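Local structure of DNA polymerase III, gamma subunit-related protein (Thermotoga maritima, 2GNO) at residues P39-F45 / L80-Y85; A241-I245 / L281-L287; S266-L270 / N289-I293. The protein probably binds DNA and is related to the clamp-loader subunits of bacterial DNA polymerase III. All blocks are in the same frame, centred on the assembly; numbering follows the deposited sequence.

In the fold
Contact 1 lies in the N-terminal, P-loop NTPase-like part, where the end of helix 30-43 meets the loop leading into strand 84-88 of the parallel sheet. Contacts 2 and 3 belong to the all-helical C-terminal region across the chain's centre, their centres about 44 and 48 Å from that of contact 1. They share helix 283-298 and touch through Ile245 and Ile290; the segments run nearly parallel in contact 2 and roughly antiparallel in contact 3. All are partly buried, but contact 1 has exposed residues at its margin (Phe45, Leu80, Thr82), whereas no touching residue of contacts 2 and 3 is exposed. Contact 1 relies on a carboxylate and tyrosine hydroxyls, the others on apolar packing.

Contact 1: residues P39-F45 / L80-Y85; sequences PEYVEKF and LYTRKY
Glu43 reaches Tyr81, Thr82, Arg83 and Tyr85 by a folded side chain: CG stands anti to the carbonyl carbon (chi1 -57°), and a second bend at chi2 (-74°) turns the carboxylate toward the backbone of 82-83. The bend lays Glu43 CG over one face of the Tyr81 ring, a CH-pi contact with CG 3.4 Å from the ring centroid, and leaves the carboxylate and ring planes 15° apart. Glu43 OE1 takes a nearly straight bond from Thr82 N (3.1 Å), which arrives from above the carboxylate plane. Glu43 OE2 has two donors on opposite faces of that plane: Tyr85 OH on the anti side at 2.8 Å and Arg83 N on the syn side at 3.1 Å. A water links Glu43 OE1 to Thr82 OG1. The Tyr85 ring stands almost perpendicular to the carboxylate, with Glu43 OE2 at its edge and Pro39 CB over one face, 3.7 Å from the Tyr85 ring centroid. Val42 CG1 lies beside Tyr85 OH. Beyond the helix end, where Lys44 takes positive phi, Phe45 O accepts from Tyr81 OH at 2.8 Å, while Phe45 CE2 meets Leu80 CD1. Val52 of the edge strand 52-55 touches Pro39 and both tyrosines, and Asp51 accepts from the backbone N of Leu80 and Tyr81. Three direct donors fix both carboxylate oxygens, so the group cannot rotate without losing bonds. These bonds tie the helix end to the loop entering the sheet; two peptide N-H groups and a hydroxyl would probably favour the ionised carboxylate.

Contact 2: residues A241-I245 / L281-L287; sequences AFLLI and LNNKLTL
Ile245 is the main bump of this face, entering a hollow lined by Leu281, Asn283, Thr286 and Leu287. Ile245 CD1 pushes in deepest, lying 3.4 Å from Asn283 O and also against Asn283 CA and Leu281 CD2. The two branches divide the work: CG1, anti to the carbonyl carbon (chi1 -73°), carries CD1 toward the start of helix 283-298, while Ile245 CG2 meets Thr286 CG2 at 3.8 Å. Leu287 CD1 closes the hollow against Ile245 CG1 at 4.2 Å. In return, Asn283 projects toward the first turn of the other segment, Asn283 ND2 resting 3.6 Å from the small Ala241 CB. Leu281 CD2 approaches the edge of the Phe242 ring, 3.7 Å from Phe242 CD1, the two side chains crossing near a right angle. The start of helix 283-298 is shaped by Asn282, the N-cap, whose OD1 accepts a weak bond from Leu285 N; Asn282 O receives Thr286 OG1 at 2.7 Å, holding that threonine's methyl toward Ile245. The helical segments run nearly parallel, their axes 10.1 Å apart at an angle of 19°. Ile273 of helix 261-274 covers Ile245 and Thr286, while Phe229 and Thr233 of helix 225-235 pack on Leu287.

Contact 3: residues S266-L270 / N289-I293; sequences SVSFL and NILAI
Phe269 and Leu270 pack on Ile290 and Ile293 where two helices of the C-terminal helical domain run roughly antiparallel, as in a helical bundle; the segment axes lie 11.0 Å apart at 145°. The aliphatic packing is centred on two isoleucines. Leu270 CD2 meets Ile290 CG2 at 3.7 Å, and Leu270 CD1 reaches more loosely to Ile293 CG2. Ile293 CG2 also rests 3.9 Å from Ser266 CB, so it touches residues one turn apart on helix 261-274. In Ile290, CG1 sits between the backbone N and the carbonyl carbon (chi1 69°), leaving CG2 to serve the interface; Ile290 CD1 leads away and packs near Ile245 O of contact 2. The aromatic contacts all belong to Phe269, whose ring is met obliquely by Ile293 CD1, Ile290 CG2 and Asn289 CB; Phe269 CD2 lies 3.6 Å from Ile293 CD1. Thr249 and Ile252 of helix 239-254 pack on Ile290, and Trp258 touches Ser266, Leu270 and Ile293, joining both helices to the loop before helix 261-274. Asn289 meets the aromatic ring through its methylene: its amide plane is turned 80° from the Phe269 ring, and Asn289 CB lies 3.8 Å from both CE2 and CZ of Phe269.

Contact 1: residues P39-F45 / L80-Y85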
ATOM      1  N   PRO A  39      10.910 -15.700   0.064  1.00 21.64           N
ATOM      2  CA  PRO A  39      11.104 -17.067  -0.380  1.00 22.29           C
ATOM      3  C   PRO A  39      12.261 -17.267  -1.350  1.00 22.37           C
ATOM      4  O   PRO A  39      13.037 -18.223  -1.189  1.00 21.06           O
ATOM      5  CB  PRO A  39       9.755 -17.409  -1.024  1.00 20.93           C
ATOM      6  CG  PRO A  39       8.821 -16.450  -0.410  1.00 19.21           C
ATOM      7  CD  PRO A  39       9.547 -15.232  -0.233  1.00 24.24           C
ATOM      8  N   GLU A  40      12.369 -16.399  -2.345  1.00 20.60           N
ATOM      9  CA  GLU A  40      13.475 -16.466  -3.290  1.00 24.83           C
ATOM     10  C   GLU A  40      14.800 -16.164  -2.615  1.00 24.72           C
ATOM     11  O   GLU A  40      15.808 -16.760  -2.968  1.00 27.68           O
ATOM     12  CB  GLU A  40      13.255 -15.571  -4.492  1.00 24.50           C
ATOM     13  CG  GLU A  40      14.432 -15.554  -5.438  1.00 26.61           C
ATOM     14  CD  GLU A  40      14.125 -14.956  -6.778  1.00 31.91           C
ATOM     15  OE1 GLU A  40      12.966 -14.632  -7.085  1.00 32.89           O
ATOM     16  OE2 GLU A  40      15.072 -14.827  -7.529  1.00 30.03           O
ATOM     17  N   TYR A  41      14.809 -15.248  -1.654  1.00 25.95           N
ATOM     18  CA  TYR A  41      16.032 -14.950  -0.927  1.00 21.50           C
ATOM     19  C   TYR A  41      16.513 -16.174  -0.130  1.00 24.75           C
ATOM     20  O   TYR A  41      17.700 -16.448  -0.088  1.00 21.76           O
ATOM     21  CB  TYR A  41      15.874 -13.755  -0.014  1.00 22.47           C
ATOM     22  CG  TYR A  41      17.207 -13.330   0.556  1.00 23.22           C
ATOM     23  CD1 TYR A  41      18.036 -12.477  -0.145  1.00 32.71           C
ATOM     24  CD2 TYR A  41      17.664 -13.843   1.772  1.00 34.83           C
ATOM     25  CE1 TYR A  41      19.294 -12.128   0.356  1.00 32.71           C
ATOM     26  CE2 TYR A  41      18.893 -13.483   2.280  1.00 30.29           C
ATOM     27  CZ  TYR A  41      19.704 -12.630   1.573  1.00 35.10           C
ATOM     28  OH  TYR A  41      20.942 -12.277   2.079  1.00 34.76           O
ATOM     29  N   VAL A  42      15.597 -16.913   0.489  1.00 26.00           N
ATOM     30  CA  VAL A  42      15.982 -18.105   1.241  1.00 26.12           C
ATOM     31  C   VAL A  42      16.378 -19.260   0.324  1.00 27.67           C
ATOM     32  O   VAL A  42      17.355 -19.942   0.581  1.00 27.79           O
ATOM     33  CB  VAL A  42      14.827 -18.599   2.155  1.00 25.43           C
ATOM     34  CG1 VAL A  42      15.152 -19.950   2.850  1.00 25.04           C
ATOM     35  CG2 VAL A  42      14.479 -17.565   3.198  1.00 21.09           C
ATOM     36  N   GLU A  43      15.610 -19.476  -0.737  1.00 26.97           N
ATOM     37  CA  GLU A  43      15.808 -20.585  -1.630  1.00 27.21           C
ATOM     38  C   GLU A  43      16.793 -20.363  -2.766  1.00 30.40           C
ATOM     39  O   GLU A  43      17.218 -21.337  -3.375  1.00 30.74           O
ATOM     40  CB  GLU A  43      14.456 -20.978  -2.223  1.00 26.75           C
ATOM     41  CG  GLU A  43      13.377 -21.346  -1.192  1.00 26.33           C
ATOM     42  CD  GLU A  43      13.568 -22.705  -0.535  1.00 23.12           C
ATOM     43  OE1 GLU A  43      14.345 -23.526  -1.038  1.00 30.77           O
ATOM     44  OE2 GLU A  43      12.889 -22.951   0.476  1.00 24.57           O
ATOM     45  N   LYS A  44      17.138 -19.103  -3.054  1.00 29.56           N
ATOM     46  CA  LYS A  44      18.045 -18.746  -4.139  1.00 28.77           C
ATOM     47  C   LYS A  44      17.542 -19.315  -5.441  1.00 27.98           C
ATOM     48  O   LYS A  44      18.313 -19.857  -6.236  1.00 24.90           O
ATOM     49  CB  LYS A  44      19.489 -19.211  -3.862  1.00 28.35           C
ATOM     50  CG  LYS A  44      20.048 -18.796  -2.511  1.00 31.87           C
ATOM     51  CD  LYS A  44      19.987 -17.309  -2.310  1.00 35.66           C
ATOM     52  CE  LYS A  44      20.590 -16.925  -1.001  1.00 38.92           C
ATOM     53  NZ  LYS A  44      20.375 -15.486  -0.708  1.00 32.18           N
ATOM     54  N   PHE A  45      16.232 -19.223  -5.633  1.00 27.00           N
ATOM     55  CA  PHE A  45      15.591 -19.731  -6.823  1.00 24.83           C
ATOM     56  C   PHE A  45      14.239 -19.019  -6.869  1.00 24.18           C
ATOM     57  O   PHE A  45      13.650 -18.786  -5.818  1.00 25.90           O
ATOM     58  CB  PHE A  45      15.413 -21.247  -6.731  1.00 24.44           C
ATOM     59  CG  PHE A  45      15.213 -21.918  -8.058  1.00 22.81           C
ATOM     60  CD1 PHE A  45      16.317 -22.273  -8.827  1.00 25.50           C
ATOM     61  CD2 PHE A  45      13.945 -22.221  -8.526  1.00 32.31           C
ATOM     62  CE1 PHE A  45      16.170 -22.892 -10.050  1.00 25.69           C
ATOM     63  CE2 PHE A  45      13.787 -22.839  -9.757  1.00 29.41           C
ATOM     64  CZ  PHE A  45      14.893 -23.172 -10.521  1.00 29.48           C
ATOM     65  N   LEU A  80       9.800 -27.720  -6.073  1.00 32.63           N
ATOM     66  CA  LEU A  80      11.190 -27.302  -6.299  1.00 31.01           C
ATOM     67  C   LEU A  80      11.895 -26.827  -5.050  1.00 29.75           C
ATOM     68  O   LEU A  80      13.082 -27.118  -4.841  1.00 28.91           O
ATOM     69  CB  LEU A  80      11.207 -26.134  -7.284  1.00 33.02           C
ATOM     70  CG  LEU A  80      10.597 -26.375  -8.666  1.00 34.99           C
ATOM     71  CD1 LEU A  80      10.508 -25.072  -9.446  1.00 41.67           C
ATOM     72  CD2 LEU A  80      11.396 -27.403  -9.427  1.00 41.49           C
ATOM     73  N   TYR A  81      11.188 -26.037  -4.249  1.00 28.02           N
ATOM     74  CA  TYR A  81      11.754 -25.509  -3.034  1.00 26.47           C
ATOM     75  C   TYR A  81      11.914 -26.533  -1.907  1.00 25.69           C
ATOM     76  O   TYR A  81      11.277 -27.576  -1.910  1.00 25.44           O
ATOM     77  CB  TYR A  81      10.917 -24.335  -2.483  1.00 25.32           C
ATOM     78  CG  TYR A  81      10.923 -22.972  -3.167  1.00 26.12           C
ATOM     79  CD1 TYR A  81      11.948 -22.567  -4.013  1.00 28.15           C
ATOM     80  CD2 TYR A  81      10.054 -21.973  -2.702  1.00 26.79           C
ATOM     81  CE1 TYR A  81      11.982 -21.278  -4.526  1.00 27.11           C
ATOM     82  CE2 TYR A  81      10.110 -20.676  -3.191  1.00 23.61           C
ATOM     83  CZ  TYR A  81      11.075 -20.341  -4.107  1.00 24.02           C
ATOM     84  OH  TYR A  81      11.139 -19.063  -4.592  1.00 24.97           O
ATOM     85  N   THR A  82      12.787 -26.217  -0.953  1.00 27.56           N
ATOM     86  CA  THR A  82      13.006 -27.044   0.244  1.00 29.20           C
ATOM     87  C   THR A  82      11.769 -26.834   1.133  1.00 30.45           C
ATOM     88  O   THR A  82      11.224 -27.790   1.686  1.00 28.82           O
ATOM     89  CB  THR A  82      14.300 -26.628   0.991  1.00 29.71           C
ATOM     90  OG1 THR A  82      15.425 -26.852   0.138  1.00 36.88           O
ATOM     91  CG2 THR A  82      14.506 -27.427   2.262  1.00 32.78           C
ATOM     92  N   ARG A  83      11.330 -25.570   1.242  1.00 29.44           N
ATOM     93  CA  ARG A  83      10.155 -25.189   2.007  1.00 29.25           C
ATOM     94  C   ARG A  83       9.023 -24.594   1.150  1.00 29.16           C
ATOM     95  O   ARG A  83       9.246 -24.092   0.050  1.00 28.17           O
ATOM     96  CB  ARG A  83      10.552 -24.188   3.097  1.00 29.22           C
ATOM     97  CG  ARG A  83      11.452 -24.809   4.154  1.00 31.28           C
ATOM     98  CD  ARG A  83      11.925 -23.837   5.220  1.00 37.52           C
ATOM     99  NE  ARG A  83      12.662 -24.548   6.269  1.00 39.42           N
ATOM    100  CZ  ARG A  83      13.946 -24.923   6.201  1.00 39.66           C
ATOM    101  NH1 ARG A  83      14.708 -24.667   5.140  1.00 33.78           N
ATOM    102  NH2 ARG A  83      14.476 -25.585   7.233  1.00 43.73           N
ATOM    103  N   LYS A  84       7.801 -24.688   1.668  1.00 30.27           N
ATOM    104  CA  LYS A  84       6.592 -24.126   1.048  1.00 28.53           C
ATOM    105  C   LYS A  84       6.299 -22.830   1.829  1.00 26.80           C
ATOM    106  O   LYS A  84       6.417 -22.805   3.051  1.00 27.64           O
ATOM    107  CB  LYS A  84       5.448 -25.123   1.125  1.00 30.98           C
ATOM    108  CG  LYS A  84       4.132 -24.560   0.741  1.00 35.69           C
ATOM    109  CD  LYS A  84       3.071 -25.624   0.514  1.00 33.79           C
ATOM    110  CE  LYS A  84       3.217 -26.295  -0.813  1.00 28.28           C
ATOM    111  NZ  LYS A  84       2.027 -27.116  -1.150  1.00 30.34           N
ATOM    112  N   TYR A  85       5.888 -21.781   1.129  1.00 23.09           N
ATOM    113  CA  TYR A  85       5.656 -20.478   1.738  1.00 24.90           C
ATOM    114  C   TYR A  85       4.249 -19.947   1.538  1.00 25.33           C
ATOM    115  O   TYR A  85       3.689 -20.122   0.484  1.00 26.49           O
ATOM    116  CB  TYR A  85       6.618 -19.457   1.131  1.00 20.02           C
ATOM    117  CG  TYR A  85       8.072 -19.785   1.363  1.00 24.65           C
ATOM    118  CD1 TYR A  85       8.723 -20.740   0.580  1.00 23.75           C
ATOM    119  CD2 TYR A  85       8.817 -19.105   2.316  1.00 22.67           C
ATOM    120  CE1 TYR A  85      10.038 -21.063   0.793  1.00 22.51           C
ATOM    121  CE2 TYR A  85      10.148 -19.434   2.553  1.00 21.70           C
ATOM    122  CZ  TYR A  85      10.747 -20.422   1.779  1.00 21.46           C
ATOM    123  OH  TYR A  85      12.062 -20.758   1.922  1.00 21.56           O
TER
HETATM  124  O   HOH W   1      17.333 -24.518  -0.107  1.00 58.25           O

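Contact 2: residues A241-I245 / L281-L287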
ATOM      1  N   ALA A 241     -15.270   6.682  -6.144  1.00 31.79           N
ATOM      2  CA  ALA A 241     -15.266   8.043  -5.654  1.00 31.84           C
ATOM      3  C   ALA A 241     -14.741   8.072  -4.221  1.00 33.42           C
ATOM      4  O   ALA A 241     -13.897   8.926  -3.900  1.00 33.96           O
ATOM      5  CB  ALA A 241     -16.644   8.665  -5.753  1.00 33.39           C
ATOM      6  N   PHE A 242     -15.192   7.141  -3.370  1.00 32.75           N
ATOM      7  CA  PHE A 242     -14.689   7.067  -1.992  1.00 32.69           C
ATOM      8  C   PHE A 242     -13.161   6.850  -2.005  1.00 32.79           C
ATOM      9  O   PHE A 242     -12.421   7.548  -1.287  1.00 30.33           O
ATOM     10  CB  PHE A 242     -15.425   5.987  -1.176  1.00 35.27           C
ATOM     11  CG  PHE A 242     -14.936   5.864   0.248  1.00 34.75           C
ATOM     12  CD1 PHE A 242     -15.307   6.799   1.205  1.00 37.27           C
ATOM     13  CD2 PHE A 242     -14.118   4.813   0.631  1.00 38.27           C
ATOM     14  CE1 PHE A 242     -14.845   6.712   2.508  1.00 32.08           C
ATOM     15  CE2 PHE A 242     -13.664   4.706   1.941  1.00 32.24           C
ATOM     16  CZ  PHE A 242     -14.031   5.656   2.882  1.00 37.87           C
ATOM     17  N   LEU A 243     -12.695   5.927  -2.854  1.00 32.62           N
ATOM     18  CA  LEU A 243     -11.268   5.634  -3.010  1.00 35.71           C
ATOM     19  C   LEU A 243     -10.495   6.860  -3.487  1.00 34.16           C
ATOM     20  O   LEU A 243      -9.423   7.126  -2.975  1.00 34.07           O
ATOM     21  CB  LEU A 243     -11.027   4.480  -4.010  1.00 37.20           C
ATOM     22  CG  LEU A 243      -9.577   4.090  -4.375  1.00 47.43           C
ATOM     23  CD1 LEU A 243      -8.675   3.820  -3.160  1.00 52.70           C
ATOM     24  CD2 LEU A 243      -9.589   2.878  -5.308  1.00 54.00           C
ATOM     25  N   LEU A 244     -11.026   7.579  -4.479  1.00 34.48           N
ATOM     26  CA  LEU A 244     -10.365   8.788  -4.985  1.00 31.74           C
ATOM     27  C   LEU A 244     -10.317   9.831  -3.869  1.00 31.26           C
ATOM     28  O   LEU A 244      -9.296  10.468  -3.682  1.00 31.89           O
ATOM     29  CB  LEU A 244     -11.074   9.319  -6.229  1.00 33.05           C
ATOM     30  CG  LEU A 244     -10.473  10.507  -6.995  1.00 33.39           C
ATOM     31  CD1 LEU A 244      -9.039  10.280  -7.455  1.00 34.47           C
ATOM     32  CD2 LEU A 244     -11.346  10.844  -8.174  1.00 33.09           C
ATOM     33  N   ILE A 245     -11.407   9.994  -3.130  1.00 28.98           N
ATOM     34  CA  ILE A 245     -11.439  10.947  -1.997  1.00 29.48           C
ATOM     35  C   ILE A 245     -10.315  10.660  -1.018  1.00 28.81           C
ATOM     36  O   ILE A 245      -9.564  11.558  -0.662  1.00 31.86           O
ATOM     37  CB  ILE A 245     -12.798  10.930  -1.269  1.00 27.34           C
ATOM     38  CG1 ILE A 245     -13.844  11.614  -2.147  1.00 28.63           C
ATOM     39  CG2 ILE A 245     -12.722  11.669   0.106  1.00 27.52           C
ATOM     40  CD1 ILE A 245     -15.256  11.438  -1.666  1.00 30.73           C
ATOM     41  N   LEU A 281     -20.557   9.117   4.360  1.00 35.41           N
ATOM     42  CA  LEU A 281     -19.965  10.270   3.670  1.00 34.62           C
ATOM     43  C   LEU A 281     -20.749  10.603   2.409  1.00 32.97           C
ATOM     44  O   LEU A 281     -21.256   9.696   1.761  1.00 32.67           O
ATOM     45  CB  LEU A 281     -18.561   9.861   3.213  1.00 36.76           C
ATOM     46  CG  LEU A 281     -17.580  10.906   2.711  1.00 36.77           C
ATOM     47  CD1 LEU A 281     -17.166  11.801   3.884  1.00 41.93           C
ATOM     48  CD2 LEU A 281     -16.363  10.242   2.111  1.00 37.28           C
ATOM     49  N   ASN A 282     -20.878  11.894   2.098  1.00 31.75           N
ATOM     50  CA  ASN A 282     -21.514  12.373   0.861  1.00 31.28           C
ATOM     51  C   ASN A 282     -20.273  12.541  -0.007  1.00 31.24           C
ATOM     52  O   ASN A 282     -19.420  13.385   0.303  1.00 32.68           O
ATOM     53  CB  ASN A 282     -22.248  13.706   1.071  1.00 31.91           C
ATOM     54  CG  ASN A 282     -22.951  14.215  -0.200  1.00 33.16           C
ATOM     55  OD1 ASN A 282     -22.448  14.084  -1.315  1.00 29.21           O
ATOM     56  ND2 ASN A 282     -24.112  14.829  -0.017  1.00 31.33           N
ATOM     57  N   ASN A 283     -20.152  11.748  -1.068  1.00 31.90           N
ATOM     58  CA  ASN A 283     -18.960  11.801  -1.929  1.00 34.00           C
ATOM     59  C   ASN A 283     -18.711  13.140  -2.636  1.00 33.62           C
ATOM     60  O   ASN A 283     -17.638  13.753  -2.451  1.00 35.41           O
ATOM     61  CB  ASN A 283     -18.960  10.641  -2.957  1.00 34.15           C
ATOM     62  CG  ASN A 283     -18.779   9.244  -2.320  1.00 35.99           C
ATOM     63  OD1 ASN A 283     -18.347   9.095  -1.176  1.00 34.58           O
ATOM     64  ND2 ASN A 283     -19.083   8.208  -3.105  1.00 36.49           N
ATOM     65  N   LYS A 284     -19.692  13.610  -3.403  1.00 33.94           N
ATOM     66  CA  LYS A 284     -19.561  14.874  -4.172  1.00 34.33           C
ATOM     67  C   LYS A 284     -19.311  16.095  -3.302  1.00 34.60           C
ATOM     68  O   LYS A 284     -18.478  16.931  -3.630  1.00 35.53           O
ATOM     69  CB  LYS A 284     -20.760  15.096  -5.098  1.00 34.40           C
ATOM     70  CG  LYS A 284     -20.857  14.054  -6.205  1.00 41.25           C
ATOM     71  CD  LYS A 284     -22.033  14.302  -7.148  1.00 46.44           C
ATOM     72  CE  LYS A 284     -22.159  13.171  -8.179  1.00 53.34           C
ATOM     73  NZ  LYS A 284     -23.272  13.367  -9.152  1.00 54.26           N
ATOM     74  N   LEU A 285     -20.034  16.202  -2.195  1.00 33.66           N
ATOM     75  CA  LEU A 285     -19.821  17.318  -1.274  1.00 33.93           C
ATOM     76  C   LEU A 285     -18.413  17.257  -0.682  1.00 30.34           C
ATOM     77  O   LEU A 285     -17.740  18.279  -0.579  1.00 30.61           O
ATOM     78  CB  LEU A 285     -20.835  17.256  -0.137  1.00 32.50           C
ATOM     79  CG  LEU A 285     -20.820  18.339   0.927  1.00 40.27           C
ATOM     80  CD1 LEU A 285     -21.176  19.703   0.327  1.00 47.61           C
ATOM     81  CD2 LEU A 285     -21.800  17.938   2.012  1.00 45.77           C
ATOM     82  N   THR A 286     -17.970  16.063  -0.289  1.00 29.63           N
ATOM     83  CA  THR A 286     -16.638  15.909   0.289  1.00 27.35           C
ATOM     84  C   THR A 286     -15.540  16.215  -0.739  1.00 29.60           C
ATOM     85  O   THR A 286     -14.582  16.930  -0.413  1.00 27.59           O
ATOM     86  CB  THR A 286     -16.422  14.500   0.904  1.00 27.79           C
ATOM     87  OG1 THR A 286     -17.416  14.247   1.912  1.00 30.18           O
ATOM     88  CG2 THR A 286     -15.035  14.386   1.520  1.00 27.30           C
ATOM     89  N   LEU A 287     -15.671  15.664  -1.951  1.00 28.97           N
ATOM     90  CA  LEU A 287     -14.685  15.888  -3.020  1.00 29.51           C
ATOM     91  C   LEU A 287     -14.578  17.385  -3.328  1.00 27.70           C
ATOM     92  O   LEU A 287     -13.497  17.925  -3.394  1.00 32.14           O
ATOM     93  CB  LEU A 287     -15.042  15.085  -4.276  1.00 29.26           C
ATOM     94  CG  LEU A 287     -14.027  15.101  -5.447  1.00 34.07           C
ATOM     95  CD1 LEU A 287     -12.718  14.487  -5.043  1.00 40.05           C
ATOM     96  CD2 LEU A 287     -14.587  14.339  -6.620  1.00 40.65           C
TER

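Contact 3: residues S266-L270 / N289-I293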
ATOM      1  N   SER A 266      -9.099  23.358   8.162  1.00 33.34           N
ATOM      2  CA  SER A 266      -8.948  22.515   6.966  1.00 32.61           C
ATOM      3  C   SER A 266      -8.269  21.188   7.261  1.00 31.36           C
ATOM      4  O   SER A 266      -8.727  20.148   6.802  1.00 32.82           O
ATOM      5  CB  SER A 266      -8.169  23.252   5.883  1.00 34.60           C
ATOM      6  OG  SER A 266      -8.881  24.381   5.451  1.00 30.91           O
ATOM      7  N   VAL A 267      -7.186  21.224   8.032  1.00 33.58           N
ATOM      8  CA  VAL A 267      -6.461  20.004   8.418  1.00 34.28           C
ATOM      9  C   VAL A 267      -7.355  19.085   9.220  1.00 33.21           C
ATOM     10  O   VAL A 267      -7.340  17.875   8.992  1.00 34.72           O
ATOM     11  CB  VAL A 267      -5.193  20.304   9.263  1.00 36.56           C
ATOM     12  CG1 VAL A 267      -4.567  19.035   9.863  1.00 40.19           C
ATOM     13  CG2 VAL A 267      -4.192  20.975   8.437  1.00 39.57           C
ATOM     14  N   SER A 268      -8.114  19.654  10.169  1.00 33.61           N
ATOM     15  CA  SER A 268      -9.040  18.873  10.999  1.00 32.80           C
ATOM     16  C   SER A 268     -10.090  18.181  10.159  1.00 31.90           C
ATOM     17  O   SER A 268     -10.458  17.051  10.455  1.00 31.16           O
ATOM     18  CB  SER A 268      -9.718  19.745  12.061  1.00 34.47           C
ATOM     19  OG  SER A 268      -8.761  20.193  12.993  1.00 39.99           O
ATOM     20  N   PHE A 269     -10.569  18.868   9.122  1.00 31.94           N
ATOM     21  CA  PHE A 269     -11.547  18.309   8.186  1.00 31.16           C
ATOM     22  C   PHE A 269     -10.896  17.188   7.362  1.00 32.18           C
ATOM     23  O   PHE A 269     -11.421  16.080   7.304  1.00 34.32           O
ATOM     24  CB  PHE A 269     -12.110  19.415   7.294  1.00 31.17           C
ATOM     25  CG  PHE A 269     -13.025  18.931   6.209  1.00 31.68           C
ATOM     26  CD1 PHE A 269     -14.336  18.582   6.497  1.00 36.31           C
ATOM     27  CD2 PHE A 269     -12.599  18.891   4.878  1.00 33.36           C
ATOM     28  CE1 PHE A 269     -15.193  18.161   5.482  1.00 38.34           C
ATOM     29  CE2 PHE A 269     -13.449  18.458   3.871  1.00 33.34           C
ATOM     30  CZ  PHE A 269     -14.747  18.109   4.171  1.00 27.94           C
ATOM     31  N   LEU A 270      -9.733  17.461   6.778  1.00 32.89           N
ATOM     32  CA  LEU A 270      -8.990  16.462   5.984  1.00 30.89           C
ATOM     33  C   LEU A 270      -8.657  15.213   6.814  1.00 32.66           C
ATOM     34  O   LEU A 270      -8.887  14.087   6.342  1.00 31.89           O
ATOM     35  CB  LEU A 270      -7.726  17.093   5.377  1.00 30.55           C
ATOM     36  CG  LEU A 270      -7.931  18.173   4.298  1.00 25.50           C
ATOM     37  CD1 LEU A 270      -6.652  18.977   4.046  1.00 35.08           C
ATOM     38  CD2 LEU A 270      -8.458  17.590   3.026  1.00 32.63           C
ATOM     39  N   ASN A 289     -15.225  19.916  -1.396  1.00 29.16           N
ATOM     40  CA  ASN A 289     -14.560  20.599  -0.295  1.00 29.21           C
ATOM     41  C   ASN A 289     -13.045  20.382  -0.236  1.00 28.71           C
ATOM     42  O   ASN A 289     -12.342  21.343  -0.036  1.00 31.56           O
ATOM     43  CB  ASN A 289     -15.243  20.265   1.038  1.00 28.45           C
ATOM     44  CG  ASN A 289     -16.652  20.887   1.170  1.00 37.97           C
ATOM     45  OD1 ASN A 289     -16.902  22.028   0.766  1.00 35.73           O
ATOM     46  ND2 ASN A 289     -17.540  20.164   1.827  1.00 36.59           N
ATOM     47  N   ILE A 290     -12.553  19.153  -0.406  1.00 28.11           N
ATOM     48  CA  ILE A 290     -11.093  18.907  -0.348  1.00 30.97           C
ATOM     49  C   ILE A 290     -10.374  19.623  -1.504  1.00 29.71           C
ATOM     50  O   ILE A 290      -9.327  20.232  -1.313  1.00 30.06           O
ATOM     51  CB  ILE A 290     -10.712  17.387  -0.288  1.00 30.48           C
ATOM     52  CG1 ILE A 290     -10.999  16.622  -1.593  1.00 35.25           C
ATOM     53  CG2 ILE A 290     -11.406  16.709   0.897  1.00 29.96           C
ATOM     54  CD1 ILE A 290     -10.558  15.166  -1.568  1.00 29.80           C
ATOM     55  N   LEU A 291     -10.953  19.536  -2.693  1.00 28.78           N
ATOM     56  CA  LEU A 291     -10.413  20.173  -3.890  1.00 31.63           C
ATOM     57  C   LEU A 291     -10.412  21.686  -3.767  1.00 32.12           C
ATOM     58  O   LEU A 291      -9.439  22.333  -4.189  1.00 33.46           O
ATOM     59  CB  LEU A 291     -11.201  19.753  -5.126  1.00 31.45           C
ATOM     60  CG  LEU A 291     -11.055  18.324  -5.581  1.00 35.56           C
ATOM     61  CD1 LEU A 291     -12.013  18.053  -6.728  1.00 35.46           C
ATOM     62  CD2 LEU A 291      -9.620  18.023  -6.010  1.00 44.45           C
ATOM     63  N   ALA A 292     -11.485  22.245  -3.207  1.00 31.43           N
ATOM     64  CA  ALA A 292     -11.575  23.683  -2.977  1.00 33.81           C
ATOM     65  C   ALA A 292     -10.525  24.079  -1.963  1.00 33.89           C
ATOM     66  O   ALA A 292      -9.877  25.101  -2.136  1.00 31.32           O
ATOM     67  CB  ALA A 292     -12.956  24.090  -2.483  1.00 33.38           C
ATOM     68  N   ILE A 293     -10.355  23.267  -0.904  1.00 31.83           N
ATOM     69  CA  ILE A 293      -9.331  23.530   0.110  1.00 30.88           C
ATOM     70  C   ILE A 293      -7.950  23.612  -0.555  1.00 31.00           C
ATOM     71  O   ILE A 293      -7.192  24.552  -0.304  1.00 30.80           O
ATOM     72  CB  ILE A 293      -9.350  22.429   1.238  1.00 30.81           C
ATOM     73  CG1 ILE A 293     -10.569  22.636   2.151  1.00 32.62           C
ATOM     74  CG2 ILE A 293      -8.093  22.482   2.103  1.00 33.82           C
ATOM     75  CD1 ILE A 293     -10.891  21.433   3.072  1.00 30.60           C
TER